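Nup188 (Myceliophthora thermophila, PDB 4KF8) probably serves as a scaffold nucleoporin of the nuclear pore complex, sharing structural and functional properties with nuclear transport receptors. Local coordinates at residues L230-N243 with L299-V313. Residues are numbered along the deposited sequence; the frame is centred on the assembly and turned at random.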
loop_
_atom_site.group_PDB
_atom_site.type_symbol
_atom_site.label_atom_id
_atom_site.label_comp_id
_atom_site.label_asym_id
_atom_site.label_seq_id
_atom_site.Cartn_x
_atom_site.Cartn_y
_atom_site.Cartn_z
ATOM N N LEU A 230 0.033 11.071 -16.153
ATOM C CA LEU A 230 -0.834 10.936 -17.323
ATOM C C LEU A 230 -0.510 9.764 -18.254
ATOM O O LEU A 230 -1.163 9.589 -19.282
ATOM C CB LEU A 230 -0.885 12.255 -18.103
ATOM C CG LEU A 230 -1.199 13.494 -17.256
ATOM C CD1 LEU A 230 -1.402 14.717 -18.139
ATOM C CD2 LEU A 230 -2.409 13.257 -16.360
ATOM N N GLY A 231 0.492 8.967 -17.896
ATOM C CA GLY A 231 0.802 7.754 -18.629
ATOM C C GLY A 231 1.224 7.954 -20.074
ATOM O O GLY A 231 1.332 6.991 -20.835
ATOM N N ALA A 232 1.441 9.204 -20.466
ATOM C CA ALA A 232 2.034 9.485 -21.759
ATOM C C ALA A 232 3.420 8.864 -21.710
ATOM O O ALA A 232 3.812 8.107 -22.597
ATOM C CB ALA A 232 2.123 10.979 -21.985
ATOM N N THR A 233 4.145 9.188 -20.645
ATOM C CA THR A 233 5.408 8.539 -20.331
ATOM C C THR A 233 5.166 7.473 -19.265
ATOM O O THR A 233 4.017 7.188 -18.918
ATOM C CB THR A 233 6.441 9.556 -19.824
ATOM O OG1 THR A 233 5.776 10.564 -19.052
ATOM C CG2 THR A 233 7.145 10.223 -20.993
ATOM N N ILE A 234 6.248 6.888 -18.750
ATOM C CA ILE A 234 6.209 5.803 -17.752
ATOM C C ILE A 234 5.347 4.582 -18.101
ATOM O O ILE A 234 5.537 3.509 -17.524
ATOM C CB ILE A 234 5.803 6.282 -16.344
ATOM C CG1 ILE A 234 6.034 7.778 -16.176
ATOM C CG2 ILE A 234 6.577 5.519 -15.296
ATOM C CD1 ILE A 234 4.773 8.519 -15.856
ATOM N N ALA A 235 4.397 4.746 -19.016
ATOM C CA ALA A 235 3.587 3.630 -19.486
ATOM C C ALA A 235 4.425 2.486 -20.060
ATOM O O ALA A 235 4.108 1.319 -19.832
ATOM C CB ALA A 235 2.539 4.097 -20.486
ATOM N N PRO A 236 5.491 2.806 -20.820
ATOM C CA PRO A 236 6.342 1.679 -21.212
ATOM C C PRO A 236 7.080 1.072 -20.021
ATOM O O PRO A 236 7.473 -0.091 -20.070
ATOM C CB PRO A 236 7.341 2.319 -22.182
ATOM C CG PRO A 236 6.624 3.498 -22.735
ATOM C CD PRO A 236 5.830 4.026 -21.578
ATOM N N GLU A 237 7.259 1.849 -18.960
ATOM C CA GLU A 237 7.957 1.348 -17.781
ATOM C C GLU A 237 7.033 0.553 -16.864
ATOM O O GLU A 237 7.430 -0.479 -16.324
ATOM C CB GLU A 237 8.642 2.488 -17.023
ATOM C CG GLU A 237 9.714 3.196 -17.841
ATOM C CD GLU A 237 10.614 4.080 -17.001
ATOM O OE1 GLU A 237 10.462 4.081 -15.760
ATOM O OE2 GLU A 237 11.476 4.772 -17.588
ATOM N N VAL A 238 5.803 1.027 -16.693
ATOM C CA VAL A 238 4.833 0.305 -15.876
ATOM C C VAL A 238 4.400 -0.988 -16.567
ATOM O O VAL A 238 4.109 -1.982 -15.905
ATOM C CB VAL A 238 3.601 1.171 -15.504
ATOM C CG1 VAL A 238 4.035 2.430 -14.777
ATOM C CG2 VAL A 238 2.797 1.528 -16.727
ATOM N N ALA A 239 4.378 -0.975 -17.897
ATOM C CA ALA A 239 4.034 -2.165 -18.668
ATOM C C ALA A 239 5.165 -3.181 -18.600
ATOM O O ALA A 239 4.936 -4.387 -18.681
ATOM C CB ALA A 239 3.737 -1.803 -20.112
ATOM N N PHE A 240 6.388 -2.682 -18.447
ATOM C CA PHE A 240 7.564 -3.538 -18.355
ATOM C C PHE A 240 7.691 -4.173 -16.974
ATOM O O PHE A 240 8.206 -5.282 -16.843
ATOM C CB PHE A 240 8.831 -2.752 -18.695
ATOM C CG PHE A 240 10.090 -3.565 -18.616
ATOM C CD1 PHE A 240 10.364 -4.535 -19.565
ATOM C CD2 PHE A 240 11.003 -3.356 -17.597
ATOM C CE1 PHE A 240 11.523 -5.283 -19.499
ATOM C CE2 PHE A 240 12.165 -4.101 -17.526
ATOM C CZ PHE A 240 12.424 -5.065 -18.481
ATOM N N VAL A 241 7.227 -3.465 -15.947
ATOM C CA VAL A 241 7.217 -4.015 -14.596
ATOM C C VAL A 241 6.314 -5.237 -14.562
ATOM O O VAL A 241 6.748 -6.334 -14.217
ATOM C CB VAL A 241 6.714 -2.995 -13.555
ATOM C CG1 VAL A 241 6.500 -3.673 -12.215
ATOM C CG2 VAL A 241 7.692 -1.845 -13.419
ATOM N N LEU A 242 5.057 -5.030 -14.943
ATOM C CA LEU A 242 4.065 -6.093 -14.993
ATOM C C LEU A 242 4.546 -7.256 -15.850
ATOM O O LEU A 242 4.317 -8.417 -15.518
ATOM C CB LEU A 242 2.745 -5.554 -15.553
ATOM C CG LEU A 242 2.123 -4.372 -14.810
ATOM C CD1 LEU A 242 0.916 -3.832 -15.556
ATOM C CD2 LEU A 242 1.737 -4.788 -13.408
ATOM N N ASN A 243 5.225 -6.936 -16.946
ATOM C CA ASN A 243 5.679 -7.951 -17.891
ATOM C C ASN A 243 6.781 -8.850 -17.351
ATOM O O ASN A 243 7.115 -9.865 -17.960
ATOM C CB ASN A 243 6.132 -7.309 -19.203
ATOM C CG ASN A 243 4.985 -7.076 -20.161
ATOM O OD1 ASN A 243 3.952 -7.743 -20.081
ATOM N ND2 ASN A 243 5.161 -6.133 -21.081
ATOM N N LEU A 299 -3.510 1.561 -19.918
ATOM C CA LEU A 299 -2.397 1.335 -20.836
ATOM C C LEU A 299 -2.884 1.185 -22.274
ATOM O O LEU A 299 -2.273 1.716 -23.197
ATOM C CB LEU A 299 -1.587 0.102 -20.424
ATOM C CG LEU A 299 -0.693 0.250 -19.192
ATOM C CD1 LEU A 299 0.058 -1.042 -18.913
ATOM C CD2 LEU A 299 0.268 1.411 -19.367
ATOM N N ALA A 300 -3.989 0.465 -22.449
ATOM C CA ALA A 300 -4.571 0.234 -23.772
ATOM C C ALA A 300 -5.130 1.518 -24.379
ATOM O O ALA A 300 -5.031 1.738 -25.586
ATOM C CB ALA A 300 -5.652 -0.833 -23.699
ATOM N N ALA A 301 -5.714 2.366 -23.539
ATOM C CA ALA A 301 -6.208 3.664 -23.985
ATOM C C ALA A 301 -5.040 4.599 -24.282
ATOM O O ALA A 301 -5.216 5.659 -24.884
ATOM C CB ALA A 301 -7.129 4.272 -22.940
ATOM N N LEU A 302 -3.848 4.195 -23.849
ATOM C CA LEU A 302 -2.621 4.923 -24.141
ATOM C C LEU A 302 -1.845 4.249 -25.274
ATOM O O LEU A 302 -0.984 4.868 -25.897
ATOM C CB LEU A 302 -1.751 5.022 -22.888
ATOM C CG LEU A 302 -2.274 5.943 -21.783
ATOM C CD1 LEU A 302 -1.634 5.606 -20.450
ATOM C CD2 LEU A 302 -2.021 7.398 -22.142
ATOM N N ARG A 303 -2.152 2.977 -25.532
ATOM C CA ARG A 303 -1.542 2.248 -26.641
ATOM C C ARG A 303 -2.148 2.702 -27.957
ATOM O O ARG A 303 -1.473 2.734 -28.986
ATOM C CB ARG A 303 -1.716 0.733 -26.483
ATOM C CG ARG A 303 -0.788 0.091 -25.462
ATOM C CD ARG A 303 -0.658 -1.407 -25.689
ATOM N NE ARG A 303 -1.946 -2.093 -25.652
ATOM C CZ ARG A 303 -2.405 -2.775 -24.607
ATOM N NH1 ARG A 303 -1.678 -2.868 -23.501
ATOM N NH2 ARG A 303 -3.589 -3.367 -24.671
ATOM N N SER A 304 -3.428 3.061 -27.916
ATOM C CA SER A 304 -4.130 3.527 -29.108
ATOM C C SER A 304 -3.660 4.921 -29.507
ATOM O O SER A 304 -4.085 5.457 -30.530
ATOM C CB SER A 304 -5.645 3.526 -28.889
ATOM O OG SER A 304 -6.038 4.589 -28.039
ATOM N N GLY A 305 -2.789 5.507 -28.691
ATOM C CA GLY A 305 -2.151 6.761 -29.036
ATOM C C GLY A 305 -1.301 6.594 -30.281
ATOM O O GLY A 305 -1.137 7.534 -31.059
ATOM N N ASN A 306 -0.768 5.385 -30.461
ATOM C CA ASN A 306 0.051 5.033 -31.622
ATOM C C ASN A 306 1.218 5.993 -31.836
ATOM O O ASN A 306 1.623 6.256 -32.969
ATOM C CB ASN A 306 -0.809 4.952 -32.883
ATOM C CG ASN A 306 -1.963 3.973 -32.744
ATOM O OD1 ASN A 306 -1.809 2.882 -32.194
ATOM N ND2 ASN A 306 -3.130 4.363 -33.243
ATOM N N ALA A 307 1.755 6.506 -30.733
ATOM C CA ALA A 307 2.766 7.555 -30.785
ATOM C C ALA A 307 4.038 7.183 -30.026
ATOM O O ALA A 307 5.083 7.803 -30.217
ATOM C CB ALA A 307 2.191 8.859 -30.253
ATOM N N ARG A 308 3.945 6.178 -29.161
ATOM C CA ARG A 308 5.108 5.699 -28.420
ATOM C C ARG A 308 4.937 4.230 -28.062
ATOM O O ARG A 308 3.823 3.776 -27.796
ATOM C CB ARG A 308 5.330 6.532 -27.156
ATOM C CG ARG A 308 6.746 6.450 -26.606
ATOM C CD ARG A 308 7.171 7.779 -25.999
ATOM N NE ARG A 308 8.612 8.001 -26.093
ATOM C CZ ARG A 308 9.445 7.973 -25.059
ATOM N NH1 ARG A 308 8.982 7.737 -23.839
ATOM N NH2 ARG A 308 10.742 8.187 -25.243
ATOM N N ASP A 309 6.040 3.486 -28.053
ATOM C CA ASP A 309 5.967 2.044 -27.851
ATOM C C ASP A 309 5.605 1.663 -26.421
ATOM O O ASP A 309 6.475 1.551 -25.558
ATOM C CB ASP A 309 7.272 1.357 -28.259
ATOM C CG ASP A 309 7.131 -0.152 -28.335
ATOM O OD1 ASP A 309 6.027 -0.632 -28.676
ATOM O OD2 ASP A 309 8.122 -0.855 -28.052
ATOM N N ILE A 310 4.312 1.471 -26.187
ATOM C CA ILE A 310 3.818 0.956 -24.921
ATOM C C ILE A 310 3.532 -0.529 -25.085
ATOM O O ILE A 310 2.510 -0.906 -25.657
ATOM C CB ILE A 310 2.528 1.674 -24.490
ATOM C CG1 ILE A 310 2.759 3.182 -24.423
ATOM C CG2 ILE A 310 2.055 1.149 -23.149
ATOM C CD1 ILE A 310 1.544 3.971 -23.996
ATOM N N PRO A 311 4.446 -1.378 -24.593
ATOM C CA PRO A 311 4.382 -2.831 -24.782
ATOM C C PRO A 311 3.047 -3.412 -24.342
ATOM O O PRO A 311 2.453 -2.936 -23.376
ATOM C CB PRO A 311 5.499 -3.349 -23.873
ATOM C CG PRO A 311 6.447 -2.210 -23.755
ATOM C CD PRO A 311 5.598 -0.979 -23.767
ATOM N N GLU A 312 2.574 -4.423 -25.059
ATOM C CA GLU A 312 1.348 -5.100 -24.678
ATOM C C GLU A 312 1.601 -5.966 -23.446
ATOM O O GLU A 312 2.677 -6.548 -23.294
ATOM C CB GLU A 312 0.813 -5.941 -25.840
ATOM C CG GLU A 312 0.627 -5.156 -27.132
ATOM C CD GLU A 312 -0.295 -5.852 -28.115
ATOM O OE1 GLU A 312 -1.527 -5.803 -27.911
ATOM O OE2 GLU A 312 0.209 -6.446 -29.093
ATOM N N VAL A 313 0.613 -6.034 -22.562
ATOM C CA VAL A 313 0.732 -6.831 -21.350
ATOM C C VAL A 313 -0.206 -8.028 -21.422
ATOM O O VAL A 313 -1.413 -7.868 -21.592
ATOM C CB VAL A 313 0.400 -6.004 -20.097
ATOM C CG1 VAL A 313 0.821 -6.751 -18.847
ATOM C CG2 VAL A 313 1.084 -4.650 -20.156
#
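The methyl of A235 touches two branched side chains, L299 CD2 and I310 CD1 each 3.7 Å from its CB. L299 lies against one face of helix 235-242: CD2 also meets V238 CG2, while CD1 lies 3.9 Å from A239 CB. With CG anti to its carbonyl carbon (chi1 -74°), L299 carries both methyls to this helix. One turn on, A239 CB also packs on V313 CG2, and V313 CG1 reaches L242 CB at 4.0 Å. Along the flank, the P236 ring rests on the chain of 309-311, CG lying 3.4 Å from D309 O and CA 3.8 Å from P311 CD. The polar tie is weak: N243 ND2 donates to E312 O (3.4 Å, 154°), and N243 OD1 faces V313 CG1. With an alanine at N243, E312 O is likely to lose this donor and V313 CG1 its amide cover. At the other end, L302 packs against the backbone of G231, whose positive phi favours glycine. Behind, V238 and L242 touch L182 and W215, respectively. The axes of 235-242 and 299-303 run at 132°, 11.1 Å apart at closest; the chain leaving helix 284-303 folds back along 235-242, consistent with an alpha-helical solenoid resembling nuclear transport receptors.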